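Protease Do-like 2, chloroplastic (Arabidopsis thaliana, PDB 4FLN) performs the primary cleavage of the photodamaged D1 protein of plant photosystem II, acting as a chloroplast serine protease of the Deg family. Local coordinates at residues D289-L294 with V350-L354; V361-I365 with L383-I388; F411-V417 with I447-L453. All coordinates share one frame; numbering follows the deposited sequence.

Contact 1 of 3, residues D289-L294 with V350-L354; sequences DASKVL and VQVVL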
loop_
_atom_site.group_PDB
_atom_site.type_symbol
_atom_site.label_atom_id
_atom_site.label_comp_id
_atom_site.label_asym_id
_atom_site.label_seq_id
_atom_site.Cartn_x
_atom_site.Cartn_y
_atom_site.Cartn_z
ATOM N N ASP B 289 -4.092 40.467 27.666
ATOM C CA ASP B 289 -3.695 41.467 28.651
ATOM C C ASP B 289 -2.242 41.314 29.083
ATOM O O ASP B 289 -1.605 42.281 29.511
ATOM C CB ASP B 289 -4.599 41.429 29.878
ATOM C CG ASP B 289 -4.168 42.425 30.944
ATOM O OD1 ASP B 289 -3.977 43.621 30.607
ATOM O OD2 ASP B 289 -4.007 42.001 32.115
ATOM N N ALA B 290 -1.694 40.115 28.927
ATOM C CA ALA B 290 -0.273 39.958 29.148
ATOM C C ALA B 290 0.304 40.774 28.014
ATOM O O ALA B 290 -0.446 41.369 27.241
ATOM C CB ALA B 290 0.111 38.521 29.011
ATOM N N SER B 291 1.617 40.861 27.915
ATOM C CA SER B 291 2.215 41.702 26.873
ATOM C C SER B 291 1.978 43.190 27.119
ATOM O O SER B 291 2.717 44.023 26.601
ATOM C CB SER B 291 1.611 41.374 25.504
ATOM O OG SER B 291 0.426 42.124 25.282
ATOM N N LYS B 292 0.979 43.524 27.932
ATOM C CA LYS B 292 0.928 44.841 28.545
ATOM C C LYS B 292 1.570 44.736 29.919
ATOM O O LYS B 292 1.859 45.735 30.559
ATOM C CB LYS B 292 -0.510 45.345 28.655
ATOM C CG LYS B 292 -1.099 45.824 27.341
ATOM C CD LYS B 292 -2.552 46.219 27.516
ATOM C CE LYS B 292 -2.812 47.648 27.057
ATOM N NZ LYS B 292 -3.142 47.732 25.605
ATOM N N VAL B 293 1.826 43.502 30.335
ATOM C CA VAL B 293 2.202 43.167 31.700
ATOM C C VAL B 293 3.513 42.378 31.748
ATOM O O VAL B 293 4.421 42.741 32.487
ATOM C CB VAL B 293 1.091 42.360 32.413
ATOM C CG1 VAL B 293 1.412 42.215 33.886
ATOM C CG2 VAL B 293 -0.261 43.023 32.224
ATOM N N LEU B 294 3.541 41.227 31.070
ATOM C CA LEU B 294 4.763 40.433 30.874
ATOM C C LEU B 294 5.654 40.864 29.686
ATOM O O LEU B 294 5.173 41.493 28.740
ATOM C CB LEU B 294 4.414 38.951 30.774
ATOM C CG LEU B 294 3.570 38.476 31.955
ATOM C CD1 LEU B 294 3.206 37.026 31.803
ATOM C CD2 LEU B 294 4.321 38.700 33.248
ATOM N N VAL B 350 2.660 40.816 39.685
ATOM C CA VAL B 350 1.775 41.475 38.726
ATOM C C VAL B 350 0.401 40.802 38.638
ATOM O O VAL B 350 0.240 39.655 39.048
ATOM C CB VAL B 350 2.390 41.541 37.308
ATOM C CG1 VAL B 350 3.870 41.845 37.378
ATOM C CG2 VAL B 350 2.144 40.248 36.558
ATOM N N GLN B 351 -0.585 41.525 38.108
ATOM C CA GLN B 351 -1.906 40.960 37.843
ATOM C C GLN B 351 -2.133 40.840 36.337
ATOM O O GLN B 351 -1.715 41.704 35.574
ATOM C CB GLN B 351 -3.005 41.833 38.435
ATOM C CG GLN B 351 -2.875 42.112 39.906
ATOM C CD GLN B 351 -4.014 42.973 40.421
ATOM O OE1 GLN B 351 -5.115 42.478 40.666
ATOM N NE2 GLN B 351 -3.757 44.270 40.580
ATOM N N VAL B 352 -2.799 39.769 35.915
ATOM C CA VAL B 352 -3.089 39.562 34.505
ATOM C C VAL B 352 -4.527 39.141 34.283
ATOM O O VAL B 352 -5.032 38.257 34.966
ATOM C CB VAL B 352 -2.195 38.487 33.893
ATOM C CG1 VAL B 352 -2.451 38.402 32.400
ATOM C CG2 VAL B 352 -0.733 38.795 34.163
ATOM N N VAL B 353 -5.194 39.782 33.334
ATOM C CA VAL B 353 -6.519 39.338 32.937
ATOM C C VAL B 353 -6.355 38.127 32.033
ATOM O O VAL B 353 -5.495 38.123 31.148
ATOM C CB VAL B 353 -7.301 40.427 32.171
ATOM C CG1 VAL B 353 -8.686 39.908 31.777
ATOM C CG2 VAL B 353 -7.408 41.703 32.996
ATOM N N LEU B 354 -7.171 37.101 32.261
ATOM C CA LEU B 354 -7.126 35.896 31.447
ATOM C C LEU B 354 -8.333 35.798 30.524
ATOM O O LEU B 354 -9.469 35.746 30.976
ATOM C CB LEU B 354 -7.082 34.661 32.339
ATOM C CG LEU B 354 -6.159 34.767 33.542
ATOM C CD1 LEU B 354 -6.301 33.540 34.433
ATOM C CD2 LEU B 354 -4.738 34.952 33.070
HETATM O O HOH W 1 -6.293 38.693 27.934
#

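Contact 2 of 3, residues V361-I365 with L383-I388; sequences VPYHI and LSEPLI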
loop_
_atom_site.group_PDB
_atom_site.type_symbol
_atom_site.label_atom_id
_atom_site.label_comp_id
_atom_site.label_asym_id
_atom_site.label_seq_id
_atom_site.Cartn_x
_atom_site.Cartn_y
_atom_site.Cartn_z
ATOM N N VAL B 361 -6.428 31.965 12.701
ATOM C CA VAL B 361 -7.069 30.999 11.836
ATOM C C VAL B 361 -7.860 30.082 12.758
ATOM O O VAL B 361 -7.295 29.204 13.409
ATOM C CB VAL B 361 -6.005 30.173 11.083
ATOM C CG1 VAL B 361 -6.646 29.044 10.297
ATOM C CG2 VAL B 361 -5.166 31.071 10.184
ATOM N N PRO B 362 -9.183 30.271 12.805
ATOM C CA PRO B 362 -10.024 29.590 13.792
ATOM C C PRO B 362 -10.250 28.120 13.477
ATOM O O PRO B 362 -10.245 27.734 12.313
ATOM C CB PRO B 362 -11.348 30.356 13.700
ATOM C CG PRO B 362 -11.383 30.865 12.327
ATOM C CD PRO B 362 -9.957 31.220 11.991
ATOM N N TYR B 363 -10.405 27.306 14.513
ATOM C CA TYR B 363 -10.840 25.923 14.347
ATOM C C TYR B 363 -12.360 25.794 14.252
ATOM O O TYR B 363 -12.869 24.929 13.546
ATOM C CB TYR B 363 -10.301 25.049 15.484
ATOM C CG TYR B 363 -8.798 24.874 15.451
ATOM C CD1 TYR B 363 -8.224 23.751 14.869
ATOM C CD2 TYR B 363 -7.951 25.839 15.988
ATOM C CE1 TYR B 363 -6.846 23.587 14.828
ATOM C CE2 TYR B 363 -6.569 25.686 15.951
ATOM C CZ TYR B 363 -6.024 24.556 15.368
ATOM O OH TYR B 363 -4.658 24.388 15.324
ATOM N N HIS B 364 -13.073 26.637 14.995
ATOM C CA HIS B 364 -14.507 26.441 15.227
ATOM C C HIS B 364 -15.519 27.191 14.331
ATOM O O HIS B 364 -16.703 26.852 14.331
ATOM C CB HIS B 364 -14.806 26.662 16.722
ATOM C CG HIS B 364 -16.226 27.036 17.022
ATOM N ND1 HIS B 364 -17.305 26.314 16.556
ATOM C CD2 HIS B 364 -16.744 28.053 17.752
ATOM C CE1 HIS B 364 -18.425 26.875 16.979
ATOM N NE2 HIS B 364 -18.112 27.932 17.708
ATOM N N ILE B 365 -15.069 28.176 13.559
ATOM C CA ILE B 365 -15.959 28.950 12.667
ATOM C C ILE B 365 -17.044 29.771 13.376
ATOM O O ILE B 365 -17.762 30.532 12.732
ATOM C CB ILE B 365 -16.685 28.081 11.603
ATOM C CG1 ILE B 365 -15.845 26.871 11.195
ATOM C CG2 ILE B 365 -17.086 28.932 10.398
ATOM C CD1 ILE B 365 -16.346 25.554 11.783
ATOM N N LEU B 383 -9.460 32.388 5.949
ATOM C CA LEU B 383 -8.759 31.132 6.095
ATOM C C LEU B 383 -9.209 30.538 7.422
ATOM O O LEU B 383 -9.291 31.237 8.436
ATOM C CB LEU B 383 -7.250 31.386 6.108
ATOM C CG LEU B 383 -6.231 30.387 5.548
ATOM C CD1 LEU B 383 -5.056 30.311 6.495
ATOM C CD2 LEU B 383 -6.813 29.015 5.311
ATOM N N SER B 384 -9.526 29.251 7.411
ATOM C CA SER B 384 -9.911 28.559 8.630
ATOM C C SER B 384 -9.349 27.145 8.604
ATOM O O SER B 384 -8.965 26.643 7.555
ATOM C CB SER B 384 -11.436 28.535 8.789
ATOM O OG SER B 384 -12.051 27.681 7.838
ATOM N N GLU B 385 -9.298 26.495 9.756
ATOM C CA GLU B 385 -8.776 25.140 9.789
ATOM C C GLU B 385 -9.617 24.170 8.939
ATOM O O GLU B 385 -9.075 23.422 8.119
ATOM C CB GLU B 385 -8.605 24.655 11.225
ATOM C CG GLU B 385 -7.183 24.195 11.527
ATOM C CD GLU B 385 -6.178 25.343 11.585
ATOM O OE1 GLU B 385 -6.513 26.406 12.159
ATOM O OE2 GLU B 385 -5.049 25.181 11.064
ATOM N N PRO B 386 -10.947 24.198 9.114
ATOM C CA PRO B 386 -11.832 23.367 8.289
ATOM C C PRO B 386 -11.573 23.544 6.794
ATOM O O PRO B 386 -11.542 22.546 6.073
ATOM C CB PRO B 386 -13.219 23.891 8.635
ATOM C CG PRO B 386 -13.085 24.421 10.009
ATOM C CD PRO B 386 -11.698 24.988 10.102
ATOM N N LEU B 387 -11.386 24.781 6.335
ATOM C CA LEU B 387 -11.095 25.022 4.919
ATOM C C LEU B 387 -9.823 24.287 4.486
ATOM O O LEU B 387 -9.805 23.589 3.475
ATOM C CB LEU B 387 -10.970 26.524 4.624
ATOM C CG LEU B 387 -10.671 26.911 3.170
ATOM C CD1 LEU B 387 -11.608 26.165 2.253
ATOM C CD2 LEU B 387 -10.814 28.416 2.966
ATOM N N ILE B 388 -8.764 24.469 5.263
ATOM C CA ILE B 388 -7.522 23.739 5.081
ATOM C C ILE B 388 -7.787 22.231 5.058
ATOM O O ILE B 388 -7.412 21.548 4.108
ATOM C CB ILE B 388 -6.523 24.088 6.211
ATOM C CG1 ILE B 388 -6.211 25.586 6.191
ATOM C CG2 ILE B 388 -5.250 23.264 6.091
ATOM C CD1 ILE B 388 -5.277 26.032 7.269
#

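Contact 3 of 3, residues F411-V417 with I447-L453; sequences FRGEQIV and IRNIHHL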
loop_
_atom_site.group_PDB
_atom_site.type_symbol
_atom_site.label_atom_id
_atom_site.label_comp_id
_atom_site.label_asym_id
_atom_site.label_seq_id
_atom_site.Cartn_x
_atom_site.Cartn_y
_atom_site.Cartn_z
ATOM N N PHE B 411 -4.516 41.956 16.504
ATOM C CA PHE B 411 -5.601 42.692 17.151
ATOM C C PHE B 411 -6.872 41.855 17.093
ATOM O O PHE B 411 -6.945 40.889 16.330
ATOM C CB PHE B 411 -5.819 44.038 16.470
ATOM C CG PHE B 411 -6.009 43.935 14.984
ATOM C CD1 PHE B 411 -7.251 43.637 14.451
ATOM C CD2 PHE B 411 -4.944 44.126 14.122
ATOM C CE1 PHE B 411 -7.427 43.536 13.084
ATOM C CE2 PHE B 411 -5.119 44.027 12.753
ATOM C CZ PHE B 411 -6.362 43.734 12.237
ATOM N N ARG B 412 -7.867 42.200 17.903
ATOM C CA ARG B 412 -9.105 41.428 17.900
ATOM C C ARG B 412 -9.781 41.624 16.554
ATOM O O ARG B 412 -9.710 42.702 15.984
ATOM C CB ARG B 412 -10.022 41.849 19.048
ATOM N N GLY B 413 -10.401 40.572 16.030
ATOM C CA GLY B 413 -11.108 40.661 14.763
ATOM C C GLY B 413 -10.274 40.459 13.502
ATOM O O GLY B 413 -10.806 40.453 12.393
ATOM N N GLU B 414 -8.967 40.287 13.655
ATOM C CA GLU B 414 -8.107 40.068 12.500
ATOM C C GLU B 414 -8.389 38.715 11.846
ATOM O O GLU B 414 -8.694 37.732 12.519
ATOM C CB GLU B 414 -6.630 40.183 12.883
ATOM C CG GLU B 414 -5.673 40.054 11.711
ATOM C CD GLU B 414 -4.220 39.946 12.144
ATOM O OE1 GLU B 414 -3.959 40.059 13.357
ATOM O OE2 GLU B 414 -3.340 39.740 11.277
ATOM N N GLN B 415 -8.301 38.685 10.522
ATOM C CA GLN B 415 -8.411 37.451 9.766
ATOM C C GLN B 415 -7.359 37.466 8.689
ATOM O O GLN B 415 -6.775 38.500 8.389
ATOM C CB GLN B 415 -9.772 37.329 9.086
ATOM C CG GLN B 415 -10.941 37.111 10.008
ATOM C CD GLN B 415 -12.254 37.057 9.256
ATOM O OE1 GLN B 415 -12.403 37.682 8.211
ATOM N NE2 GLN B 415 -13.214 36.304 9.782
ATOM N N ILE B 416 -7.118 36.295 8.122
ATOM C CA ILE B 416 -6.372 36.167 6.895
ATOM C C ILE B 416 -7.454 35.958 5.853
ATOM O O ILE B 416 -8.244 35.011 5.940
ATOM C CB ILE B 416 -5.425 34.943 6.922
ATOM C CG1 ILE B 416 -4.414 35.067 8.058
ATOM C CG2 ILE B 416 -4.688 34.802 5.611
ATOM C CD1 ILE B 416 -3.559 33.837 8.233
ATOM N N VAL B 417 -7.528 36.871 4.895
ATOM C CA VAL B 417 -8.501 36.741 3.834
ATOM C C VAL B 417 -7.813 36.104 2.644
ATOM O O VAL B 417 -6.739 36.544 2.223
ATOM C CB VAL B 417 -9.071 38.095 3.420
ATOM C CG1 VAL B 417 -10.187 37.897 2.393
ATOM C CG2 VAL B 417 -9.577 38.842 4.636
ATOM N N ILE B 447 -5.898 45.115 4.503
ATOM C CA ILE B 447 -7.168 44.477 4.820
ATOM C C ILE B 447 -7.145 43.841 6.212
ATOM O O ILE B 447 -6.324 42.969 6.494
ATOM C CB ILE B 447 -7.526 43.437 3.737
ATOM C CG1 ILE B 447 -7.796 44.152 2.410
ATOM C CG2 ILE B 447 -8.723 42.601 4.160
ATOM C CD1 ILE B 447 -7.661 43.281 1.184
ATOM N N ARG B 448 -8.042 44.302 7.083
ATOM C CA ARG B 448 -8.089 43.837 8.469
ATOM C C ARG B 448 -8.811 42.497 8.610
ATOM O O ARG B 448 -8.367 41.601 9.330
ATOM C CB ARG B 448 -8.749 44.892 9.362
ATOM C CG ARG B 448 -8.159 46.286 9.221
ATOM C CD ARG B 448 -8.764 47.270 10.217
ATOM N NE ARG B 448 -7.832 47.552 11.308
ATOM C CZ ARG B 448 -8.030 47.207 12.577
ATOM N NH1 ARG B 448 -9.146 46.578 12.928
ATOM N NH2 ARG B 448 -7.116 47.500 13.496
ATOM N N ASN B 449 -9.931 42.374 7.913
ATOM C CA ASN B 449 -10.703 41.143 7.882
ATOM C C ASN B 449 -11.626 41.212 6.679
ATOM O O ASN B 449 -11.546 42.150 5.897
ATOM C CB ASN B 449 -11.504 40.984 9.162
ATOM C CG ASN B 449 -12.239 42.252 9.539
ATOM O OD1 ASN B 449 -13.176 42.659 8.858
ATOM N ND2 ASN B 449 -11.814 42.885 10.628
ATOM N N ILE B 450 -12.509 40.238 6.517
ATOM C CA ILE B 450 -13.294 40.189 5.291
ATOM C C ILE B 450 -14.495 41.141 5.288
ATOM O O ILE B 450 -14.999 41.506 4.231
ATOM C CB ILE B 450 -13.741 38.767 4.961
ATOM C CG1 ILE B 450 -14.262 38.710 3.521
ATOM C CG2 ILE B 450 -14.783 38.301 5.961
ATOM C CD1 ILE B 450 -14.660 37.329 3.076
ATOM N N HIS B 451 -14.944 41.544 6.472
ATOM C CA HIS B 451 -16.024 42.515 6.595
ATOM C C HIS B 451 -15.474 43.866 6.154
ATOM O O HIS B 451 -16.135 44.636 5.455
ATOM C CB HIS B 451 -16.489 42.579 8.051
ATOM C CG HIS B 451 -17.900 43.047 8.227
ATOM N ND1 HIS B 451 -18.286 44.353 8.022
ATOM C CD2 HIS B 451 -19.015 42.385 8.620
ATOM C CE1 HIS B 451 -19.578 44.473 8.266
ATOM N NE2 HIS B 451 -20.045 43.293 8.627
ATOM N N HIS B 452 -14.245 44.140 6.577
ATOM C CA HIS B 452 -13.511 45.323 6.156
ATOM C C HIS B 452 -13.388 45.338 4.631
ATOM O O HIS B 452 -13.811 46.295 3.968
ATOM C CB HIS B 452 -12.121 45.309 6.790
ATOM C CG HIS B 452 -11.325 46.546 6.533
ATOM N ND1 HIS B 452 -9.946 46.560 6.560
ATOM C CD2 HIS B 452 -11.708 47.811 6.243
ATOM C CE1 HIS B 452 -9.515 47.782 6.302
ATOM N NE2 HIS B 452 -10.564 48.559 6.102
ATOM N N LEU B 453 -12.817 44.276 4.069
ATOM C CA LEU B 453 -12.696 44.198 2.621
ATOM C C LEU B 453 -14.038 44.484 1.969
ATOM O O LEU B 453 -14.114 45.222 0.989
ATOM C CB LEU B 453 -12.193 42.831 2.176
ATOM C CG LEU B 453 -12.106 42.689 0.659
ATOM C CD1 LEU B 453 -11.075 43.664 0.100
ATOM C CD2 LEU B 453 -11.786 41.251 0.256
#

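Contact 1 of 3, residues D289-L294 with V350-L354
V293 and V350 lie flank to flank, running in opposed senses, in the close-packed half of this contact, with V293 CG1 reaching V350 CG2 at 3.4 Å. The same CG1 lies 4.0 Å from V352 CG2. CG1 gets there by standing trans to the V293 amide nitrogen (chi1 -171°), which swings it toward strand 346-353. The buried L294 and A290 add looser apolar contacts: L294 CD2 lies 4.3 Å from V350 CG2, and A290 CB is equally far from V352 CG1. L294 also rests on I341, and V352 on I339, both of strand 336-343, the neighbour of 346-353 in the sheet of the first PDZ domain.

At the other end the contact is polar and wetter. V353 N gives a straight hydrogen bond to D289 OD2 (2.8 Å), meeting the oxygen on its anti side, a little out of the carboxylate plane. A water accepts from D289 N and donates only weakly to V353 O. The CB of Q351 points away from the loop, and the residue is exposed. The chemistry implies a loop laid on the strand by apolar contacts at one end, while at the other a carboxylate of the loop takes the N-H of V353, tying the loop to the strand by a polar bond.

Contact 2 of 3, residues V361-I365 with L383-I388
P362 and E385 join the loop 361-365 to the start of helix 385-391 in the second PDZ domain of the chain. The backbone link is one hydrogen bond, from E385 N to P362 O at 3.0 Å and nearly straight, so that an amide of the first helical turn is satisfied by another part of the chain. Next to it, S384 is the N-cap: its OG accepts weakly from L387 N.

The Y363 ring makes the flat contact. The E385 side chain runs beside it in the same direction, with CG 3.4 Å from Y363 CE1, and a bend at chi2 (71°) lays the carboxylate over the ring, planes 23° apart. The charge has its own mate, since E385 OE2 forms a salt bridge with R405 of helix 398-406. Y363 also meets H359 edge-to-face and packs on a modified side chain of the bound peptide. With an alanine in place of Y363, the flank of E385 is likely to lose its cover, leaving the carboxylate freer to turn about the R405 bridge, and H359 its ring partner.

Apolar packing fills both ends. V361 sends CG2 to L383 CD1 (3.8 Å) and CG1 toward the backbone of S384, while I365 and P386 lie alongside, head against tail, I365 CG1 lying 3.9 Å from P386 CG. Back at the ring, E385 OE1 sits above its centre, 3.7 Å from Y363 CZ.

Contact 3 of 3, residues F411-V417 with I447-L453
F411 meets R448 face to face: the guanidinium lies flat on the ring, planes 19° apart, in a cation-pi stack with R448 CZ 4.0 Å from the ring centroid. A bend in the arginine chain at chi3 (105°) turns the group onto the ring, whose opposite face is covered by E414 CB. F411 also opens a type II turn ending at E414. In it G413 has backbone angles at which a beta carbon would press on the carbonyl of R412, and its O takes a weak bond from N449 ND2 (3.2 Å). E414 points CA at R448 O in a CA-H...O contact, and the same oxygen accepts Q415 N at 3.2 Å, in the carbonyl plane. Q415 extends its side chain, and its OE1 accepts I450 N (3.1 Å), occupying a helix-end amide. V417, starting strand 417-422, packs CG2 on I447 CG2 (3.9 Å) and CG1 near L453.

On the other segment N449 OD1 accepts H452 N at 2.9 Å and, weakly, H451 N. N449, H451 and H452 all touch Y507, near the end of the modelled chain. Helix 450-459, capped here by N449, is probably the one that flanks the peptide groove in PDZ domains.

How the contacts relate
Contacts 2 and 3 belong to one domain, the second PDZ, and touch with centres 14 Å apart. L383 N of contact 2 probably donates to I416 O of contact 3 at 2.9 Å, and V361 CG2 packs on I416 CD1 at 3.7 Å, so segment 411-417 links the two. Contact 1 stands apart in the first PDZ domain, its centre 27 and 25 Å from those of contacts 2 and 3, with nearest atoms about 17 and 10 Å away. Contact 2 comes nearest the protease site: the side chains of I365 and Y363 lie about 12 Å from those of H91 and D122, respectively, the presumed charge-relay residues, and Y363 also packs on the bound peptide.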